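Local coordinates for protein single-stranded-DNA-specific exonuclease RecJ (Thermus thermophilus, PDB 2ZXR) that degrades single-stranded DNA exonucleolytically in the 5' to 3' direction, using divalent metal ions such as magnesium or manganese, at residues E235-A238 against R239-A242; S244-G247 against L248-A252; P341-M344 against G345-S349; F400-E404 against A405-A409; R578-P582 against E583-L587. All coordinates share one frame; numbering follows the deposited sequence.

Contact 1 of 5, residues E235-A238 against R239-A242; sequences EGLA and RIPA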
loop_
_atom_site.group_PDB
_atom_site.type_symbol
_atom_site.label_atom_id
_atom_site.label_comp_id
_atom_site.label_asym_id
_atom_site.label_seq_id
_atom_site.Cartn_x
_atom_site.Cartn_y
_atom_site.Cartn_z
ATOM N N GLU A 235 -11.490 13.492 6.855
ATOM C CA GLU A 235 -12.709 14.283 6.999
ATOM C C GLU A 235 -13.925 13.578 6.367
ATOM O O GLU A 235 -14.958 13.422 7.007
ATOM C CB GLU A 235 -12.511 15.655 6.345
ATOM C CG GLU A 235 -13.679 16.645 6.499
ATOM C CD GLU A 235 -13.929 17.055 7.949
ATOM O OE1 GLU A 235 -12.960 17.156 8.723
ATOM O OE2 GLU A 235 -15.085 17.303 8.316
ATOM N N GLY A 236 -13.798 13.158 5.109
ATOM C CA GLY A 236 -14.909 12.518 4.430
ATOM C C GLY A 236 -15.345 11.177 4.995
ATOM O O GLY A 236 -16.548 10.912 5.091
ATOM N N LEU A 237 -14.394 10.330 5.376
ATOM C CA LEU A 237 -14.769 9.032 5.927
ATOM C C LEU A 237 -15.578 9.236 7.188
ATOM O O LEU A 237 -16.505 8.480 7.462
ATOM C CB LEU A 237 -13.535 8.186 6.249
ATOM C CG LEU A 237 -12.654 7.659 5.113
ATOM C CD1 LEU A 237 -11.456 6.879 5.688
ATOM C CD2 LEU A 237 -13.471 6.772 4.233
ATOM N N ALA A 238 -15.211 10.257 7.963
ATOM C CA ALA A 238 -15.927 10.569 9.202
ATOM C C ALA A 238 -17.355 11.067 8.905
ATOM O O ALA A 238 -18.262 10.839 9.700
ATOM C CB ALA A 238 -15.155 11.649 10.011
ATOM N N ARG A 239 -17.561 11.721 7.755
ATOM C CA ARG A 239 -18.903 12.259 7.444
ATOM C C ARG A 239 -19.897 11.287 6.790
ATOM O O ARG A 239 -21.109 11.498 6.836
ATOM C CB ARG A 239 -18.755 13.572 6.623
ATOM C CG ARG A 239 -17.917 14.625 7.430
ATOM C CD ARG A 239 -17.571 15.991 6.767
ATOM N NE ARG A 239 -18.737 16.843 6.812
ATOM C CZ ARG A 239 -18.928 17.876 7.625
ATOM N NH1 ARG A 239 -18.021 18.267 8.502
ATOM N NH2 ARG A 239 -20.089 18.473 7.589
ATOM N N ILE A 240 -19.403 10.194 6.226
ATOM C CA ILE A 240 -20.290 9.267 5.558
ATOM C C ILE A 240 -21.459 8.717 6.383
ATOM O O ILE A 240 -22.588 8.697 5.913
ATOM C CB ILE A 240 -19.489 8.083 4.942
ATOM C CG1 ILE A 240 -18.737 8.568 3.694
ATOM C CG2 ILE A 240 -20.433 6.908 4.599
ATOM C CD1 ILE A 240 -17.684 7.600 3.208
ATOM N N PRO A 241 -21.210 8.285 7.627
ATOM C CA PRO A 241 -22.338 7.746 8.403
ATOM C C PRO A 241 -23.553 8.658 8.571
ATOM O O PRO A 241 -24.670 8.179 8.722
ATOM C CB PRO A 241 -21.688 7.346 9.740
ATOM C CG PRO A 241 -20.250 7.014 9.330
ATOM C CD PRO A 241 -19.943 8.159 8.371
ATOM N N ALA A 242 -23.343 9.966 8.543
ATOM C CA ALA A 242 -24.449 10.900 8.669
ATOM C C ALA A 242 -24.417 11.852 7.460
ATOM O O ALA A 242 -24.722 13.038 7.557
ATOM C CB ALA A 242 -24.327 11.684 10.009
HETATM O O HOH W 1 -21.008 11.178 10.228
#
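The carbonyl oxygen Gly236 O takes two weak hydrogen bonds, one from Arg239 N at 3.0 Å and one from Ile240 N at 3.2 Å. Arg239 N is itself divided, because it also makes a weak bond to Glu235 O. This sharing marks the place where helix 227-239 runs out into a short 3-10 segment. Pro241 follows, and its ring nitrogen has no hydrogen to give back to the helix; its CD sits 3.6 Å from Leu237 O, which finds its donor instead in the hydroxyl of Tyr257. One residue further on, a water donates to Ala238 O at 2.8 Å and accepts a weak bond from Ala242 N, tying the helix end to the loop beyond.

One turn apart on the outer side, Glu235 and Arg239 form a salt bridge. NH1 of Arg239 reaches OE2 of Glu235 at 3.1 Å with an N-H...O angle of 160°. The oxygen lies at the guanidinium edge, close to its plane, and is met nearly end-on to its C-O bond, although the two flat groups are turned 35° apart. The arginine starts straight, then kinks at chi3 (78°), which folds NH1 back over the preceding turn; its CD lies against the same OE2 at 3.2 Å. On the inner side Ile240 and Leu237 pack toward helix 211-220. The last turn is therefore held by shared, bent backbone bonds, a bridging water and a single-contact ion pair, a combination consistent with a helix giving way gradually to loop.

Contact 2 of 5, residues S244-G247 against L248-A252; sequences SWVG and LRLLA
Helix 246-254 begins with Trp245 as its N-cap residue: Trp245 O accepts a nearly straight bond from Arg249 N (3.2 Å, 168°) and a weaker, bent one from Leu248 N. The regular pattern then continues, with Leu250 N bound to Val246 O at 3.0 Å and Leu251 N to Gly247 O at 2.9 Å.

The indole swings away from the helix body, yet Leu248 CD2 lies at its edge, near the ring plane, and the CB atoms of Trp245 and Leu248 are 4.3 Å apart. Ser244 CB sits over one face of the indole, 3.6 Å above it and off toward the rim. The next pair, Val246 and Leu250, stand one turn apart and meet through CG2 and CD2 at 4.4 Å, and Leu250 CB comes within 3.3 Å of Val246 O. The extended chain of Arg249 runs outward to a salt bridge with Glu253.

Each side of the turn has its own neighbour. Val246 and Leu250 rest on helix 293-321, Leu251 faces helix 261-277, and Trp245 and Leu248 lean on helix 211-220, where the indole NE1 makes a weak hydrogen bond to Asp212.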
loop_
_atom_site.group_PDB
_atom_site.type_symbol
_atom_site.label_atom_id
_atom_site.label_comp_id
_atom_site.label_asym_id
_atom_site.label_seq_id
_atom_site.Cartn_x
_atom_site.Cartn_y
_atom_site.Cartn_z
ATOM N N SER A 244 -24.922 14.168 4.220
ATOM C CA SER A 244 -26.017 15.055 3.829
ATOM C C SER A 244 -26.634 14.448 2.556
ATOM O O SER A 244 -27.706 14.869 2.130
ATOM C CB SER A 244 -25.505 16.463 3.485
ATOM O OG SER A 244 -25.011 17.119 4.631
ATOM N N TRP A 245 -25.932 13.470 1.960
ATOM C CA TRP A 245 -26.383 12.823 0.715
ATOM C C TRP A 245 -26.913 11.446 1.044
ATOM O O TRP A 245 -26.146 10.506 1.145
ATOM C CB TRP A 245 -25.210 12.738 -0.265
ATOM C CG TRP A 245 -24.213 13.845 -0.038
ATOM C CD1 TRP A 245 -22.880 13.707 0.239
ATOM C CD2 TRP A 245 -24.483 15.251 -0.029
ATOM N NE1 TRP A 245 -22.306 14.945 0.416
ATOM C CE2 TRP A 245 -23.264 15.909 0.258
ATOM C CE3 TRP A 245 -25.640 16.019 -0.237
ATOM C CZ2 TRP A 245 -23.163 17.303 0.343
ATOM C CZ3 TRP A 245 -25.549 17.402 -0.158
ATOM C CH2 TRP A 245 -24.309 18.036 0.134
ATOM N N VAL A 246 -28.237 11.331 1.179
ATOM C CA VAL A 246 -28.868 10.075 1.580
ATOM C C VAL A 246 -28.472 8.846 0.776
ATOM O O VAL A 246 -28.387 7.763 1.328
ATOM C CB VAL A 246 -30.441 10.208 1.629
ATOM C CG1 VAL A 246 -31.058 10.261 0.208
ATOM C CG2 VAL A 246 -31.012 9.033 2.418
ATOM N N GLY A 247 -28.202 9.012 -0.515
ATOM C CA GLY A 247 -27.793 7.888 -1.347
ATOM C C GLY A 247 -26.436 7.305 -0.952
ATOM O O GLY A 247 -26.230 6.082 -0.985
ATOM N N LEU A 248 -25.508 8.179 -0.571
ATOM C CA LEU A 248 -24.189 7.725 -0.171
ATOM C C LEU A 248 -24.301 7.043 1.198
ATOM O O LEU A 248 -23.730 5.982 1.435
ATOM C CB LEU A 248 -23.227 8.909 -0.089
ATOM C CG LEU A 248 -21.820 8.523 0.385
ATOM C CD1 LEU A 248 -21.223 7.467 -0.567
ATOM C CD2 LEU A 248 -20.932 9.779 0.429
ATOM N N ARG A 249 -25.039 7.655 2.110
ATOM C CA ARG A 249 -25.189 7.044 3.421
ATOM C C ARG A 249 -25.795 5.631 3.275
ATOM O O ARG A 249 -25.309 4.674 3.851
ATOM C CB ARG A 249 -26.082 7.922 4.312
ATOM C CG ARG A 249 -26.443 7.255 5.607
ATOM C CD ARG A 249 -27.258 8.157 6.504
ATOM N NE ARG A 249 -27.865 7.372 7.575
ATOM C CZ ARG A 249 -28.632 7.875 8.536
ATOM N NH1 ARG A 249 -28.890 9.183 8.567
ATOM N NH2 ARG A 249 -29.141 7.066 9.458
ATOM N N LEU A 250 -26.844 5.508 2.476
ATOM C CA LEU A 250 -27.502 4.221 2.258
ATOM C C LEU A 250 -26.580 3.216 1.535
ATOM O O LEU A 250 -26.587 2.028 1.845
ATOM C CB LEU A 250 -28.805 4.449 1.462
ATOM C CG LEU A 250 -30.193 4.049 2.026
ATOM C CD1 LEU A 250 -30.332 4.375 3.520
ATOM C CD2 LEU A 250 -31.300 4.764 1.197
ATOM N N LEU A 251 -25.788 3.667 0.567
ATOM C CA LEU A 251 -24.907 2.707 -0.097
ATOM C C LEU A 251 -23.904 2.207 0.950
ATOM O O LEU A 251 -23.639 1.003 1.044
ATOM C CB LEU A 251 -24.169 3.353 -1.267
ATOM C CG LEU A 251 -23.151 2.497 -2.026
ATOM C CD1 LEU A 251 -23.776 1.155 -2.480
ATOM C CD2 LEU A 251 -22.681 3.304 -3.248
ATOM N N ALA A 252 -23.369 3.133 1.750
ATOM C CA ALA A 252 -22.401 2.780 2.794
ATOM C C ALA A 252 -22.993 1.771 3.796
ATOM O O ALA A 252 -22.362 0.766 4.115
ATOM C CB ALA A 252 -21.940 4.026 3.513
#

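Contact 3 of 5, residues P341-M344 against G345-S349; sequences PGVM and GIVAS
The flat groups of this contact are peptides. Val347 N approaches Val343 O within the plane of that carbonyl, at 3.3 Å, whereas Ala348 N comes to Met344 O tilted 22° from its carbonyl plane, in a shorter bond of 2.8 Å. They belong to the first turns of helix 341-355, the crossover helix of a beta-alpha-beta unit between strands 332-335 and 359-363 in the DHHA1 region.

Before these direct bonds, water does the joining. One molecule donates to Pro341 O and accepts from Gly345 N, at 2.7 and 2.8 Å; a second links Gly342 O to Ile346 N in the same way. Each bridge spans four residues, the separation of a helical bond, so water stands in at the first two positions, and direct i to i+4 bonds are found from Val343 O.

The side chains divide the helix between two layers. Val343 and Val347 touch through their CG2 methyls at 4.3 Å and together face helix 293-321, where both lie against Met317. Met344 and Ala348 point to the sheet, meeting Leu361 and Thr368. Met344 puts its CG between the backbone N and the carbonyl carbon (chi1 57°), which tucks CG to within 3.5 Å of Gly345 N before the chain turns off toward the strands. Ile346, which touches Glu314 of helix 293-321, has its side chain about 10 Å from that of Asp82, a manganese ligand. In Val347, with CG1 anti to the backbone N (chi1 175°), CG2 falls beside that N and comes to 3.3 Å from Val343 O, the very oxygen its amide binds.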
loop_
_atom_site.group_PDB
_atom_site.type_symbol
_atom_site.label_atom_id
_atom_site.label_comp_id
_atom_site.label_asym_id
_atom_site.label_seq_id
_atom_site.Cartn_x
_atom_site.Cartn_y
_atom_site.Cartn_z
ATOM N N PRO A 341 -16.124 -5.533 -22.966
ATOM C CA PRO A 341 -15.043 -4.566 -22.707
ATOM C C PRO A 341 -15.097 -3.920 -21.330
ATOM O O PRO A 341 -14.081 -3.452 -20.820
ATOM C CB PRO A 341 -15.201 -3.562 -23.855
ATOM C CG PRO A 341 -15.692 -4.469 -24.983
ATOM C CD PRO A 341 -16.781 -5.230 -24.248
ATOM N N GLY A 342 -16.276 -3.945 -20.726
ATOM C CA GLY A 342 -16.462 -3.374 -19.409
ATOM C C GLY A 342 -15.844 -4.172 -18.269
ATOM O O GLY A 342 -15.659 -3.640 -17.156
ATOM N N VAL A 343 -15.510 -5.437 -18.506
ATOM C CA VAL A 343 -14.919 -6.207 -17.428
ATOM C C VAL A 343 -13.484 -6.637 -17.647
ATOM O O VAL A 343 -12.844 -7.097 -16.690
ATOM C CB VAL A 343 -15.760 -7.480 -17.083
ATOM C CG1 VAL A 343 -17.245 -7.136 -17.109
ATOM C CG2 VAL A 343 -15.426 -8.629 -18.019
ATOM N N MET A 344 -12.958 -6.470 -18.865
ATOM C CA MET A 344 -11.592 -6.925 -19.140
ATOM C C MET A 344 -10.488 -6.231 -18.341
ATOM O O MET A 344 -9.474 -6.838 -18.045
ATOM C CB MET A 344 -11.273 -6.889 -20.665
ATOM C CG MET A 344 -11.447 -5.541 -21.372
ATOM S SD MET A 344 -11.209 -5.513 -23.248
ATOM C CE MET A 344 -10.449 -7.063 -23.572
ATOM N N GLY A 345 -10.693 -4.972 -17.967
ATOM C CA GLY A 345 -9.666 -4.276 -17.211
ATOM C C GLY A 345 -9.337 -5.001 -15.909
ATOM O O GLY A 345 -8.156 -5.244 -15.604
ATOM N N ILE A 346 -10.368 -5.331 -15.134
ATOM C CA ILE A 346 -10.140 -6.047 -13.875
ATOM C C ILE A 346 -9.633 -7.488 -14.122
ATOM O O ILE A 346 -8.796 -7.982 -13.380
ATOM C CB ILE A 346 -11.415 -6.078 -12.978
ATOM C CG1 ILE A 346 -11.694 -4.657 -12.433
ATOM C CG2 ILE A 346 -11.190 -7.063 -11.775
ATOM C CD1 ILE A 346 -12.965 -4.535 -11.615
ATOM N N VAL A 347 -10.132 -8.157 -15.158
ATOM C CA VAL A 347 -9.665 -9.508 -15.464
ATOM C C VAL A 347 -8.164 -9.441 -15.792
ATOM O O VAL A 347 -7.396 -10.297 -15.393
ATOM C CB VAL A 347 -10.442 -10.109 -16.655
ATOM C CG1 VAL A 347 -9.856 -11.462 -17.038
ATOM C CG2 VAL A 347 -11.895 -10.257 -16.284
ATOM N N ALA A 348 -7.743 -8.401 -16.503
ATOM C CA ALA A 348 -6.327 -8.251 -16.833
ATOM C C ALA A 348 -5.490 -8.061 -15.556
ATOM O O ALA A 348 -4.425 -8.661 -15.420
ATOM C CB ALA A 348 -6.128 -7.062 -17.764
ATOM N N SER A 349 -5.953 -7.217 -14.626
ATOM C CA SER A 349 -5.197 -6.995 -13.390
ATOM C C SER A 349 -5.135 -8.294 -12.593
ATOM O O SER A 349 -4.102 -8.645 -12.007
ATOM C CB SER A 349 -5.854 -5.908 -12.532
ATOM O OG SER A 349 -5.747 -4.638 -13.156
HETATM O O HOH W 2 -12.676 -3.006 -18.502
HETATM O O HOH W 3 -12.722 -3.442 -15.813
#

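Contact 4 of 5, residues F400-E404 against A405-A409; sequences FAMDE and ALFPA
An Asx turn leads the chain out of strand 397-401 toward helix 407-419 within the DHHA1 region. Asp403 OD1 accepts the amide hydrogen of Ala405 N at 2.8 Å (157°), through the lone pair that points away from the other carboxylate oxygen. With CG anti to the backbone N (chi1 -172°), the carboxylate bends forward over the turn, and OD1 also comes within 3.1 Å of Ala405 CB.

The backbone follows in 3-10 fashion. Leu406 N binds Asp403 O and Phe407 N binds Glu404 O, each at 3.0 Å. Both donors stand above the carbonyl planes they address, the second as much as 66° out, consistent with the tight 3-10 winding. Leu406 then serves as N-cap of the following helix.

Beneath the turn, Met402 reaches across from the strand end. Its CE lies 3.8 Å from Phe407 CA and 4.3 Å from Phe407 CD1, at the ring's edge and near its plane, while CG brushes Leu406 CB. Phe407 carries its ring inward onto strands 332-335 and 359-363, and Glu404 extends to the backbone amide of Gly365.

The contact thus has two chemistries: on the exposed side a carboxylate satisfies an amide at the start of the turn and, being negative, would probably suit the positive end of the helical backbone; beneath it, methionine and phenylalanine seal the turn onto the sheet.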
loop_
_atom_site.group_PDB
_atom_site.type_symbol
_atom_site.label_atom_id
_atom_site.label_comp_id
_atom_site.label_asym_id
_atom_site.label_seq_id
_atom_site.Cartn_x
_atom_site.Cartn_y
_atom_site.Cartn_z
ATOM N N PHE A 400 -6.638 0.562 -25.956
ATOM C CA PHE A 400 -6.507 0.718 -27.393
ATOM C C PHE A 400 -7.687 0.124 -28.118
ATOM O O PHE A 400 -8.585 -0.429 -27.497
ATOM C CB PHE A 400 -5.184 0.097 -27.896
ATOM C CG PHE A 400 -5.028 -1.396 -27.630
ATOM C CD1 PHE A 400 -5.280 -2.334 -28.642
ATOM C CD2 PHE A 400 -4.596 -1.863 -26.389
ATOM C CE1 PHE A 400 -5.094 -3.728 -28.414
ATOM C CE2 PHE A 400 -4.416 -3.235 -26.154
ATOM C CZ PHE A 400 -4.666 -4.172 -27.174
ATOM N N ALA A 401 -7.711 0.297 -29.435
ATOM C CA ALA A 401 -8.740 -0.278 -30.267
ATOM C C ALA A 401 -7.907 -0.871 -31.402
ATOM O O ALA A 401 -6.817 -0.362 -31.716
ATOM C CB ALA A 401 -9.707 0.797 -30.780
ATOM N N MET A 402 -8.415 -1.929 -32.025
ATOM C CA MET A 402 -7.675 -2.602 -33.075
ATOM C C MET A 402 -8.522 -3.665 -33.770
ATOM O O MET A 402 -9.390 -4.298 -33.158
ATOM C CB MET A 402 -6.443 -3.274 -32.463
ATOM C CG MET A 402 -5.718 -4.259 -33.362
ATOM S SD MET A 402 -4.355 -5.139 -32.518
ATOM C CE MET A 402 -5.213 -6.568 -31.880
ATOM N N ASP A 403 -8.264 -3.865 -35.058
ATOM C CA ASP A 403 -8.993 -4.866 -35.808
ATOM C C ASP A 403 -8.481 -6.204 -35.278
ATOM O O ASP A 403 -7.279 -6.467 -35.311
ATOM C CB ASP A 403 -8.688 -4.714 -37.300
ATOM C CG ASP A 403 -9.564 -5.594 -38.154
ATOM O OD1 ASP A 403 -9.517 -6.823 -37.979
ATOM O OD2 ASP A 403 -10.301 -5.057 -38.997
ATOM N N GLU A 404 -9.379 -7.045 -34.772
ATOM C CA GLU A 404 -8.945 -8.332 -34.234
ATOM C C GLU A 404 -8.189 -9.216 -35.229
ATOM O O GLU A 404 -7.498 -10.161 -34.831
ATOM C CB GLU A 404 -10.140 -9.093 -33.658
ATOM C CG GLU A 404 -10.789 -8.371 -32.492
ATOM C CD GLU A 404 -11.933 -9.171 -31.850
ATOM O OE1 GLU A 404 -12.386 -10.167 -32.455
ATOM O OE2 GLU A 404 -12.381 -8.799 -30.742
ATOM N N ALA A 405 -8.292 -8.916 -36.518
ATOM C CA ALA A 405 -7.601 -9.733 -37.530
ATOM C C ALA A 405 -6.098 -9.572 -37.387
ATOM O O ALA A 405 -5.335 -10.446 -37.769
ATOM C CB ALA A 405 -8.045 -9.326 -38.960
ATOM N N LEU A 406 -5.688 -8.451 -36.807
ATOM C CA LEU A 406 -4.273 -8.158 -36.605
ATOM C C LEU A 406 -3.735 -8.684 -35.262
ATOM O O LEU A 406 -2.585 -8.412 -34.905
ATOM C CB LEU A 406 -4.062 -6.645 -36.669
ATOM C CG LEU A 406 -4.336 -6.011 -38.034
ATOM C CD1 LEU A 406 -4.188 -4.492 -37.952
ATOM C CD2 LEU A 406 -3.354 -6.636 -39.067
ATOM N N PHE A 407 -4.557 -9.433 -34.528
ATOM C CA PHE A 407 -4.135 -9.949 -33.225
ATOM C C PHE A 407 -2.835 -10.769 -33.229
ATOM O O PHE A 407 -1.933 -10.511 -32.424
ATOM C CB PHE A 407 -5.266 -10.777 -32.591
ATOM C CG PHE A 407 -4.945 -11.287 -31.210
ATOM C CD1 PHE A 407 -4.987 -10.428 -30.104
ATOM C CD2 PHE A 407 -4.579 -12.621 -31.014
ATOM C CE1 PHE A 407 -4.666 -10.899 -28.805
ATOM C CE2 PHE A 407 -4.253 -13.108 -29.727
ATOM C CZ PHE A 407 -4.298 -12.240 -28.614
ATOM N N PRO A 408 -2.720 -11.785 -34.111
ATOM C CA PRO A 408 -1.448 -12.526 -34.062
ATOM C C PRO A 408 -0.215 -11.629 -34.248
ATOM O O PRO A 408 0.802 -11.816 -33.574
ATOM C CB PRO A 408 -1.591 -13.559 -35.180
ATOM C CG PRO A 408 -3.118 -13.855 -35.174
ATOM C CD PRO A 408 -3.690 -12.428 -35.021
ATOM N N ALA A 409 -0.314 -10.645 -35.132
ATOM C CA ALA A 409 0.804 -9.753 -35.398
ATOM C C ALA A 409 1.075 -8.876 -34.178
ATOM O O ALA A 409 2.232 -8.602 -33.819
ATOM C CB ALA A 409 0.496 -8.880 -36.616
#

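Contact 5 of 5, residues R578-P582 against E583-L587; sequences RLLPP and EEAGL
Glu584 lies back across the Pro581 ring. Its CB stands 3.9 Å from Pro581 O. CG is set between the backbone N and the carbonyl carbon (chi1 72°), which carries it over the proline to 3.3 Å from both Pro581 CD and CG. CD follows at 3.2 Å from Pro581 CG, and OE1 ends 3.0 Å from Leu580 CD2, also beside Pro581 CD. OE2 lies toward Pro581 CG. The glutamate thus presses closer than normal contact, and the exact fit is doubtful; it crosses the ring obliquely but meets Leu580 at about a right angle.

Below it, Pro581 O holds the turn together. It accepts Glu584 N at 2.8 Å and Ala585 N at 3.0 Å, the two donors arriving from opposite faces of the carbonyl plane. The first bond closes a type I beta turn with Pro582 and Glu583 at its corners; the second carries it on by one residue. Glu583 also folds back, bent at chi2, and lays its carboxylate beside Pro581 CB and Pro582 CG. Under the turn Ala585 CB meets Leu580 CB at 3.9 Å.

This is the connection from strand 578-579, an outermost strand of the parallel sheet in the C-terminal domain, to strand 587-588. Pro582 O is bound by Arg599 and by the indole NH of Trp588. Two charged side chains lie here on apolar prolines without an ion pair to Arg578; the turn probably owes its shape to the two amide hydrogen bonds that share Pro581 O and to the restricted backbone of the two prolines.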
loop_
_atom_site.group_PDB
_atom_site.type_symbol
_atom_site.label_atom_id
_atom_site.label_comp_id
_atom_site.label_asym_id
_atom_site.label_seq_id
_atom_site.Cartn_x
_atom_site.Cartn_y
_atom_site.Cartn_z
ATOM N N ARG A 578 44.446 -16.609 22.355
ATOM C CA ARG A 578 45.302 -15.495 21.992
ATOM C C ARG A 578 44.397 -14.238 22.044
ATOM O O ARG A 578 43.902 -13.755 21.018
ATOM C CB ARG A 578 45.889 -15.709 20.582
ATOM C CG ARG A 578 46.843 -14.609 20.123
ATOM C CD ARG A 578 47.318 -14.763 18.655
ATOM N NE ARG A 578 47.882 -13.505 18.184
ATOM C CZ ARG A 578 47.799 -13.033 16.943
ATOM N NH1 ARG A 578 48.356 -11.859 16.656
ATOM N NH2 ARG A 578 47.169 -13.712 15.986
ATOM N N LEU A 579 44.177 -13.739 23.261
ATOM C CA LEU A 579 43.343 -12.557 23.509
ATOM C C LEU A 579 43.883 -11.266 22.930
ATOM O O LEU A 579 45.061 -10.941 23.095
ATOM C CB LEU A 579 43.127 -12.351 24.998
ATOM C CG LEU A 579 42.110 -13.278 25.657
ATOM C CD1 LEU A 579 40.771 -13.122 24.938
ATOM C CD2 LEU A 579 42.601 -14.729 25.594
ATOM N N LEU A 580 42.996 -10.527 22.265
ATOM C CA LEU A 580 43.334 -9.261 21.634
ATOM C C LEU A 580 42.190 -8.257 21.768
ATOM O O LEU A 580 41.052 -8.621 22.079
ATOM C CB LEU A 580 43.618 -9.482 20.137
ATOM C CG LEU A 580 44.838 -10.277 19.651
ATOM C CD1 LEU A 580 44.665 -10.559 18.166
ATOM C CD2 LEU A 580 46.150 -9.480 19.886
ATOM N N PRO A 581 42.487 -6.967 21.557
ATOM C CA PRO A 581 41.452 -5.933 21.643
ATOM C C PRO A 581 40.683 -6.030 20.316
ATOM O O PRO A 581 41.270 -6.337 19.267
ATOM C CB PRO A 581 42.265 -4.651 21.766
ATOM C CG PRO A 581 43.461 -4.950 20.918
ATOM C CD PRO A 581 43.815 -6.365 21.321
ATOM N N PRO A 582 39.372 -5.756 20.344
ATOM C CA PRO A 582 38.496 -5.822 19.165
ATOM C C PRO A 582 39.003 -5.188 17.867
ATOM O O PRO A 582 38.800 -5.735 16.780
ATOM C CB PRO A 582 37.201 -5.184 19.665
ATOM C CG PRO A 582 37.697 -4.182 20.710
ATOM C CD PRO A 582 38.721 -5.018 21.447
ATOM N N GLU A 583 39.657 -4.037 17.964
ATOM C CA GLU A 583 40.160 -3.372 16.767
ATOM C C GLU A 583 41.290 -4.182 16.101
ATOM O O GLU A 583 41.695 -3.887 14.969
ATOM C CB GLU A 583 40.652 -1.955 17.099
ATOM C CG GLU A 583 41.861 -1.936 18.020
ATOM C CD GLU A 583 41.495 -1.966 19.491
ATOM O OE1 GLU A 583 40.374 -2.411 19.839
ATOM O OE2 GLU A 583 42.352 -1.551 20.307
ATOM N N GLU A 584 41.818 -5.194 16.781
ATOM C CA GLU A 584 42.846 -5.974 16.107
ATOM C C GLU A 584 42.504 -7.457 15.930
ATOM O O GLU A 584 43.063 -8.113 15.059
ATOM C CB GLU A 584 44.231 -5.773 16.753
ATOM C CG GLU A 584 44.463 -6.394 18.097
ATOM C CD GLU A 584 45.720 -5.807 18.760
ATOM O OE1 GLU A 584 46.382 -6.519 19.550
ATOM O OE2 GLU A 584 46.033 -4.621 18.491
ATOM N N ALA A 585 41.587 -7.984 16.728
ATOM C CA ALA A 585 41.178 -9.377 16.562
ATOM C C ALA A 585 40.182 -9.502 15.385
ATOM O O ALA A 585 39.231 -8.725 15.274
ATOM C CB ALA A 585 40.515 -9.870 17.821
ATOM N N GLY A 586 40.405 -10.475 14.513
ATOM C CA GLY A 586 39.476 -10.698 13.420
ATOM C C GLY A 586 38.336 -11.637 13.840
ATOM O O GLY A 586 37.450 -11.962 13.036
ATOM N N LEU A 587 38.355 -12.091 15.097
ATOM C CA LEU A 587 37.316 -12.996 15.607
ATOM C C LEU A 587 36.806 -12.491 16.952
ATOM O O LEU A 587 37.605 -12.209 17.845
ATOM C CB LEU A 587 37.882 -14.406 15.794
ATOM C CG LEU A 587 36.867 -15.421 16.303
ATOM C CD1 LEU A 587 35.897 -15.745 15.151
ATOM C CD2 LEU A 587 37.564 -16.689 16.802
#

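In the fold
Contacts 1 and 2 are neighbours, centres 10 Å apart: they close one helix and open the next, and Ile240 of the first packs on Leu248 and Ala252 of the second. Contacts 3 and 4 share the DHHA1 region, their centres about 17 Å apart without touching, and both lean on strand 359-363. Contact 5 stands alone in the C-terminal domain, more than 60 Å from the others between centres. Contact 3 is the most buried and apolar, with water confined to its opening turn. Contacts 1 and 2 are mixed, while 4 and 5 lie at the surface round turns: a carboxylate accepts a bond in 4, while in 5 a backbone carbonyl does the holding and the glutamates only pack.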